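Local coordinates for putative cytochrome P450 154A1 (PDB 1ODO), which belongs to the cytochrome P450 family and holds a haem, with 4-phenyl-1H-imidazole bound in the pocket beside it, at residues V9-H21 with L387-Q399. Residues are numbered along the deposited sequence; the frame is centred on the assembly and turned at random.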
ATOM      1  N   VAL A   9      -2.007  -5.754  22.066  1.00 20.49           N
ATOM      2  CA  VAL A   9      -1.706  -4.425  21.545  1.00 19.11           C
ATOM      3  C   VAL A   9      -0.643  -4.430  20.455  1.00 18.80           C
ATOM      4  O   VAL A   9       0.508  -4.783  20.696  1.00 17.94           O
ATOM      5  CB  VAL A   9      -1.254  -3.482  22.679  1.00 19.56           C
ATOM      6  CG1 VAL A   9      -1.050  -2.074  22.131  1.00 19.08           C
ATOM      7  CG2 VAL A   9      -2.292  -3.472  23.788  1.00 19.46           C
ATOM      8  N   LEU A  10      -1.037  -4.037  19.247  1.00 17.82           N
ATOM      9  CA  LEU A  10      -0.108  -3.998  18.125  1.00 18.02           C
ATOM     10  C   LEU A  10       0.788  -2.765  18.252  1.00 16.92           C
ATOM     11  O   LEU A  10       0.309  -1.661  18.495  1.00 17.24           O
ATOM     12  CB  LEU A  10      -0.880  -3.972  16.803  1.00 17.70           C
ATOM     13  CG  LEU A  10      -1.845  -5.149  16.604  1.00 19.36           C
ATOM     14  CD1 LEU A  10      -2.457  -5.077  15.214  1.00 20.92           C
ATOM     15  CD2 LEU A  10      -1.101  -6.469  16.788  1.00 19.44           C
ATOM     16  N   ASP A  11       2.091  -2.978  18.095  1.00 15.35           N
ATOM     17  CA  ASP A  11       3.100  -1.926  18.188  1.00 15.10           C
ATOM     18  C   ASP A  11       2.938  -0.834  17.123  1.00 13.35           C
ATOM     19  O   ASP A  11       3.142  -1.077  15.936  1.00 12.34           O
ATOM     20  CB  ASP A  11       4.482  -2.585  18.098  1.00 15.35           C
ATOM     21  CG  ASP A  11       5.625  -1.595  18.182  1.00 17.62           C
ATOM     22  OD1 ASP A  11       5.406  -0.429  18.568  1.00 16.90           O
ATOM     23  OD2 ASP A  11       6.760  -2.004  17.866  1.00 18.73           O
ATOM     24  N   PRO A  12       2.580   0.394  17.544  1.00 13.39           N
ATOM     25  CA  PRO A  12       2.394   1.516  16.614  1.00 13.24           C
ATOM     26  C   PRO A  12       3.663   1.910  15.856  1.00 12.35           C
ATOM     27  O   PRO A  12       3.585   2.562  14.818  1.00 12.80           O
ATOM     28  CB  PRO A  12       1.916   2.654  17.522  1.00 14.31           C
ATOM     29  CG  PRO A  12       1.306   1.949  18.696  1.00 16.63           C
ATOM     30  CD  PRO A  12       2.259   0.803  18.923  1.00 14.36           C
ATOM     31  N   THR A  13       4.824   1.526  16.377  1.00 12.10           N
ATOM     32  CA  THR A  13       6.093   1.859  15.725  1.00 14.73           C
ATOM     33  C   THR A  13       6.563   0.812  14.718  1.00 15.62           C
ATOM     34  O   THR A  13       7.554   1.027  14.017  1.00 15.02           O
ATOM     35  CB  THR A  13       7.221   2.061  16.761  1.00 15.54           C
ATOM     36  OG1 THR A  13       7.580   0.799  17.338  1.00 16.98           O
ATOM     37  CG2 THR A  13       6.761   2.999  17.865  1.00 17.26           C
ATOM     38  N   GLY A  14       5.855  -0.314  14.652  1.00 14.23           N
ATOM     39  CA  GLY A  14       6.211  -1.383  13.728  1.00 16.96           C
ATOM     40  C   GLY A  14       7.663  -1.818  13.827  1.00 17.20           C
ATOM     41  O   GLY A  14       8.286  -2.169  12.824  1.00 17.15           O
ATOM     42  N   ALA A  15       8.191  -1.822  15.047  1.00 16.95           N
ATOM     43  CA  ALA A  15       9.577  -2.200  15.307  1.00 16.81           C
ATOM     44  C   ALA A  15      10.022  -3.623  14.973  1.00 16.81           C
ATOM     45  O   ALA A  15      11.203  -3.847  14.697  1.00 18.07           O
ATOM     46  CB  ALA A  15       9.922  -1.890  16.768  1.00 16.26           C
ATOM     47  N   ASP A  16       9.107  -4.584  14.998  1.00 16.29           N
ATOM     48  CA  ASP A  16       9.480  -5.962  14.695  1.00 16.57           C
ATOM     49  C   ASP A  16       8.279  -6.728  14.152  1.00 15.80           C
ATOM     50  O   ASP A  16       7.676  -7.542  14.861  1.00 14.00           O
ATOM     51  CB  ASP A  16      10.000  -6.633  15.969  1.00 17.80           C
ATOM     52  CG  ASP A  16      10.531  -8.031  15.724  1.00 20.92           C
ATOM     53  OD1 ASP A  16      10.539  -8.481  14.559  1.00 20.83           O
ATOM     54  OD2 ASP A  16      10.948  -8.679  16.705  1.00 22.89           O
ATOM     55  N   HIS A  17       7.945  -6.477  12.889  1.00 13.48           N
ATOM     56  CA  HIS A  17       6.808  -7.139  12.269  1.00 13.24           C
ATOM     57  C   HIS A  17       6.939  -8.649  12.105  1.00 13.39           C
ATOM     58  O   HIS A  17       5.931  -9.351  12.085  1.00 12.20           O
ATOM     59  CB  HIS A  17       6.464  -6.470  10.926  1.00 12.63           C
ATOM     60  CG  HIS A  17       7.438  -6.748   9.822  1.00 12.55           C
ATOM     61  ND1 HIS A  17       8.765  -6.379   9.885  1.00 14.60           N
ATOM     62  CD2 HIS A  17       7.263  -7.320   8.607  1.00 12.62           C
ATOM     63  CE1 HIS A  17       9.366  -6.711   8.755  1.00 15.82           C
ATOM     64  NE2 HIS A  17       8.476  -7.283   7.962  1.00 14.57           N
ATOM     65  N   HIS A  18       8.166  -9.159  11.995  1.00 12.90           N
ATOM     66  CA  HIS A  18       8.349 -10.604  11.842  1.00 13.70           C
ATOM     67  C   HIS A  18       7.891 -11.317  13.108  1.00 13.22           C
ATOM     68  O   HIS A  18       7.229 -12.352  13.044  1.00 13.03           O
ATOM     69  CB  HIS A  18       9.812 -10.961  11.575  1.00 16.04           C
ATOM     70  CG  HIS A  18      10.310 -10.511  10.238  1.00 20.02           C
ATOM     71  ND1 HIS A  18       9.533 -10.567   9.101  1.00 21.56           N
ATOM     72  CD2 HIS A  18      11.515 -10.035   9.849  1.00 19.90           C
ATOM     73  CE1 HIS A  18      10.239 -10.144   8.068  1.00 19.81           C
ATOM     74  NE2 HIS A  18      11.445  -9.816   8.494  1.00 23.73           N
ATOM     75  N   THR A  19       8.261 -10.778  14.264  1.00 13.37           N
ATOM     76  CA  THR A  19       7.853 -11.398  15.515  1.00 12.78           C
ATOM     77  C   THR A  19       6.348 -11.211  15.640  1.00 12.93           C
ATOM     78  O   THR A  19       5.635 -12.099  16.104  1.00 12.22           O
ATOM     79  CB  THR A  19       8.545 -10.754  16.726  1.00 14.00           C
ATOM     80  OG1 THR A  19       9.949 -11.026  16.666  1.00 14.53           O
ATOM     81  CG2 THR A  19       7.978 -11.323  18.030  1.00 14.52           C
ATOM     82  N   GLU A  20       5.866 -10.050  15.207  1.00 13.02           N
ATOM     83  CA  GLU A  20       4.438  -9.764  15.275  1.00 12.79           C
ATOM     84  C   GLU A  20       3.645 -10.816  14.492  1.00 13.07           C
ATOM     85  O   GLU A  20       2.582 -11.250  14.935  1.00 11.79           O
ATOM     86  CB  GLU A  20       4.146  -8.371  14.712  1.00 13.11           C
ATOM     87  CG  GLU A  20       2.659  -8.030  14.671  1.00 14.86           C
ATOM     88  CD  GLU A  20       2.397  -6.641  14.132  1.00 14.42           C
ATOM     89  OE1 GLU A  20       2.338  -5.683  14.937  1.00 15.21           O
ATOM     90  OE2 GLU A  20       2.262  -6.508  12.898  1.00 13.45           O
ATOM     91  N   HIS A  21       4.155 -11.223  13.330  1.00 13.01           N
ATOM     92  CA  HIS A  21       3.459 -12.227  12.522  1.00 12.58           C
ATOM     93  C   HIS A  21       3.235 -13.488  13.351  1.00 13.80           C
ATOM     94  O   HIS A  21       2.137 -14.039  13.393  1.00 11.71           O
ATOM     95  CB  HIS A  21       4.274 -12.645  11.290  1.00 11.44           C
ATOM     96  CG  HIS A  21       4.530 -11.543  10.312  1.00 11.64           C
ATOM     97  ND1 HIS A  21       3.731 -10.426  10.216  1.00 10.68           N
ATOM     98  CD2 HIS A  21       5.479 -11.412   9.354  1.00 12.11           C
ATOM     99  CE1 HIS A  21       4.176  -9.652   9.243  1.00 12.54           C
ATOM    100  NE2 HIS A  21       5.235 -10.228   8.702  1.00 12.03           N
ATOM    101  N   LEU A 387      19.242  -1.786   9.078  1.00 22.25           N
ATOM    102  CA  LEU A 387      18.370  -0.773   8.501  1.00 19.87           C
ATOM    103  C   LEU A 387      17.011  -0.879   9.182  1.00 19.41           C
ATOM    104  O   LEU A 387      16.223  -1.775   8.881  1.00 18.91           O
ATOM    105  CB  LEU A 387      18.233  -0.987   6.988  1.00 18.66           C
ATOM    106  CG  LEU A 387      19.541  -0.932   6.188  1.00 20.13           C
ATOM    107  CD1 LEU A 387      19.265  -1.225   4.723  1.00 17.84           C
ATOM    108  CD2 LEU A 387      20.179   0.442   6.334  1.00 18.01           C
ATOM    109  N   PRO A 388      16.725   0.041  10.116  1.00 19.43           N
ATOM    110  CA  PRO A 388      15.461   0.057  10.855  1.00 18.45           C
ATOM    111  C   PRO A 388      14.241   0.243   9.961  1.00 18.18           C
ATOM    112  O   PRO A 388      14.316   0.864   8.900  1.00 16.65           O
ATOM    113  CB  PRO A 388      15.652   1.208  11.837  1.00 20.67           C
ATOM    114  CG  PRO A 388      16.516   2.158  11.058  1.00 22.96           C
ATOM    115  CD  PRO A 388      17.538   1.225  10.446  1.00 20.99           C
ATOM    116  N   PRO A 389      13.093  -0.295  10.385  1.00 17.47           N
ATOM    117  CA  PRO A 389      11.864  -0.179   9.601  1.00 16.49           C
ATOM    118  C   PRO A 389      11.178   1.172   9.736  1.00 16.89           C
ATOM    119  O   PRO A 389      11.346   1.877  10.736  1.00 15.06           O
ATOM    120  CB  PRO A 389      11.000  -1.300  10.164  1.00 17.66           C
ATOM    121  CG  PRO A 389      11.357  -1.261  11.627  1.00 17.65           C
ATOM    122  CD  PRO A 389      12.876  -1.121  11.589  1.00 17.55           C
ATOM    123  N   VAL A 390      10.418   1.540   8.710  1.00 15.93           N
ATOM    124  CA  VAL A 390       9.696   2.800   8.730  1.00 15.46           C
ATOM    125  C   VAL A 390       8.791   2.652   9.960  1.00 15.65           C
ATOM    126  O   VAL A 390       8.226   1.582  10.190  1.00 14.50           O
ATOM    127  CB  VAL A 390       8.830   2.953   7.462  1.00 17.12           C
ATOM    128  CG1 VAL A 390       7.814   4.069   7.645  1.00 18.92           C
ATOM    129  CG2 VAL A 390       9.724   3.238   6.261  1.00 17.58           C
ATOM    130  N   PRO A 391       8.663   3.710  10.776  1.00 16.91           N
ATOM    131  CA  PRO A 391       7.823   3.661  11.980  1.00 16.27           C
ATOM    132  C   PRO A 391       6.337   3.608  11.645  1.00 15.63           C
ATOM    133  O   PRO A 391       5.651   4.629  11.672  1.00 16.12           O
ATOM    134  CB  PRO A 391       8.202   4.948  12.716  1.00 18.29           C
ATOM    135  CG  PRO A 391       9.584   5.255  12.206  1.00 18.81           C
ATOM    136  CD  PRO A 391       9.446   4.956  10.744  1.00 17.30           C
ATOM    137  N   SER A 392       5.842   2.414  11.331  1.00 15.40           N
ATOM    138  CA  SER A 392       4.437   2.259  10.989  1.00 12.82           C
ATOM    139  C   SER A 392       3.938   0.834  11.182  1.00 13.98           C
ATOM    140  O   SER A 392       4.641  -0.136  10.883  1.00 12.92           O
ATOM    141  CB  SER A 392       4.210   2.674   9.532  1.00 11.68           C
ATOM    142  OG  SER A 392       2.845   2.542   9.165  1.00 11.20           O
ATOM    143  N   LEU A 393       2.716   0.724  11.689  1.00 12.65           N
ATOM    144  CA  LEU A 393       2.090  -0.567  11.925  1.00 14.16           C
ATOM    145  C   LEU A 393       1.498  -1.014  10.585  1.00 13.47           C
ATOM    146  O   LEU A 393       1.218  -2.190  10.372  1.00 13.72           O
ATOM    147  CB  LEU A 393       0.981  -0.412  12.969  1.00 13.88           C
ATOM    148  CG  LEU A 393       0.024  -1.579  13.223  1.00 17.23           C
ATOM    149  CD1 LEU A 393       0.796  -2.792  13.727  1.00 16.06           C
ATOM    150  CD2 LEU A 393      -1.015  -1.150  14.252  1.00 17.44           C
ATOM    151  N   ILE A 394       1.329  -0.054   9.677  1.00 11.48           N
ATOM    152  CA  ILE A 394       0.770  -0.334   8.358  1.00 11.17           C
ATOM    153  C   ILE A 394       1.839  -0.502   7.273  1.00 12.13           C
ATOM    154  O   ILE A 394       1.930  -1.559   6.646  1.00 11.39           O
ATOM    155  CB  ILE A 394      -0.214   0.788   7.939  1.00 10.66           C
ATOM    156  CG1 ILE A 394      -1.337   0.898   8.979  1.00 12.81           C
ATOM    157  CG2 ILE A 394      -0.795   0.491   6.559  1.00 11.81           C
ATOM    158  CD1 ILE A 394      -2.316   2.022   8.719  1.00 12.59           C
ATOM    159  N   SER A 395       2.647   0.533   7.054  1.00 12.21           N
ATOM    160  CA  SER A 395       3.700   0.473   6.037  1.00 12.29           C
ATOM    161  C   SER A 395       4.853  -0.448   6.417  1.00 13.06           C
ATOM    162  O   SER A 395       5.306  -0.449   7.560  1.00 13.03           O
ATOM    163  CB  SER A 395       4.251   1.873   5.759  1.00 14.41           C
ATOM    164  OG  SER A 395       3.258   2.694   5.175  1.00 17.18           O
ATOM    165  N   ASN A 396       5.332  -1.218   5.439  1.00 12.03           N
ATOM    166  CA  ASN A 396       6.431  -2.153   5.646  1.00 13.61           C
ATOM    167  C   ASN A 396       7.610  -1.823   4.722  1.00 14.00           C
ATOM    168  O   ASN A 396       7.642  -2.230   3.561  1.00 12.46           O
ATOM    169  CB  ASN A 396       5.940  -3.587   5.397  1.00 12.87           C
ATOM    170  CG  ASN A 396       7.045  -4.626   5.528  1.00 13.95           C
ATOM    171  OD1 ASN A 396       7.997  -4.450   6.290  1.00 14.20           O
ATOM    172  ND2 ASN A 396       6.905  -5.734   4.800  1.00 10.30           N
ATOM    173  N   GLY A 397       8.570  -1.072   5.245  1.00 14.47           N
ATOM    174  CA  GLY A 397       9.733  -0.704   4.454  1.00 14.83           C
ATOM    175  C   GLY A 397      10.887  -0.294   5.349  1.00 15.21           C
ATOM    176  O   GLY A 397      10.750  -0.285   6.572  1.00 13.76           O
ATOM    177  N   HIS A 398      12.027   0.027   4.744  1.00 14.27           N
ATOM    178  CA  HIS A 398      13.201   0.441   5.502  1.00 14.54           C
ATOM    179  C   HIS A 398      13.253   1.963   5.491  1.00 14.21           C
ATOM    180  O   HIS A 398      12.845   2.591   4.521  1.00 14.78           O
ATOM    181  CB  HIS A 398      14.488  -0.113   4.869  1.00 14.28           C
ATOM    182  CG  HIS A 398      14.554  -1.609   4.827  1.00 15.35           C
ATOM    183  ND1 HIS A 398      14.067  -2.348   3.769  1.00 15.53           N
ATOM    184  CD2 HIS A 398      15.038  -2.505   5.721  1.00 15.89           C
ATOM    185  CE1 HIS A 398      14.249  -3.634   4.014  1.00 16.03           C
ATOM    186  NE2 HIS A 398      14.836  -3.755   5.191  1.00 15.22           N
ATOM    187  N   GLN A 399      13.749   2.559   6.569  1.00 14.61           N
ATOM    188  CA  GLN A 399      13.835   4.014   6.634  1.00 17.12           C
ATOM    189  C   GLN A 399      14.791   4.533   5.565  1.00 17.28           C
ATOM    190  O   GLN A 399      14.632   5.642   5.054  1.00 18.52           O
ATOM    191  CB  GLN A 399      14.310   4.448   8.021  1.00 17.24           C
ATOM    192  CG  GLN A 399      13.252   4.276   9.101  1.00 20.79           C
ATOM    193  CD  GLN A 399      13.735   4.724  10.468  1.00 23.98           C
ATOM    194  OE1 GLN A 399      14.435   5.727  10.592  1.00 24.43           O
ATOM    195  NE2 GLN A 399      13.350   3.988  11.502  1.00 24.97           N
TER
HETATM  196  O   HOH W   1      10.114   1.642  13.790  1.00 28.87           O
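Leu393 lays CD1 against both Leu10 CB (3.7 Å) and Glu20 OE1 (3.5 Å). Its CG stands anti to the backbone N (chi1 170°), which carries both methyls to the N-terminal segment, where Val35 of strand 30-35 adds to the apolar surroundings. Glu20 crosses this leucine at about a right angle, and its other oxygen, OE2, bonds to His291. Beside it the type I turn Asp11-Gly14 packs backbone to backbone against 390-392. Thr13 O receives a CA-H...O contact from Pro391 CA at 3.3 Å, and Gly14 CA, brought up by a positive phi (52°), gives a similar one to Ser392 O at 3.5 Å. Asp11 stiffens the turn, OD1 taking Thr13 N and OG1 from one face of its carboxylate. Farther along, Asn396 OD1 sits 3.3 Å above the His17 ring, displaced toward its rim, with ring and amide planes 56° apart. Glu286 OE1 accepts from both His17 NE2 and Asn396 ND2, and Asn396 ND2 also bonds to Pro287 O. Leucine packing, CA-H...O contacts, a water donating to Thr13 O (2.6 Å) and weakly to Pro389 O, and the outside carboxylate of Glu286 thus tie the N-terminal region to the loop before strand 402-404.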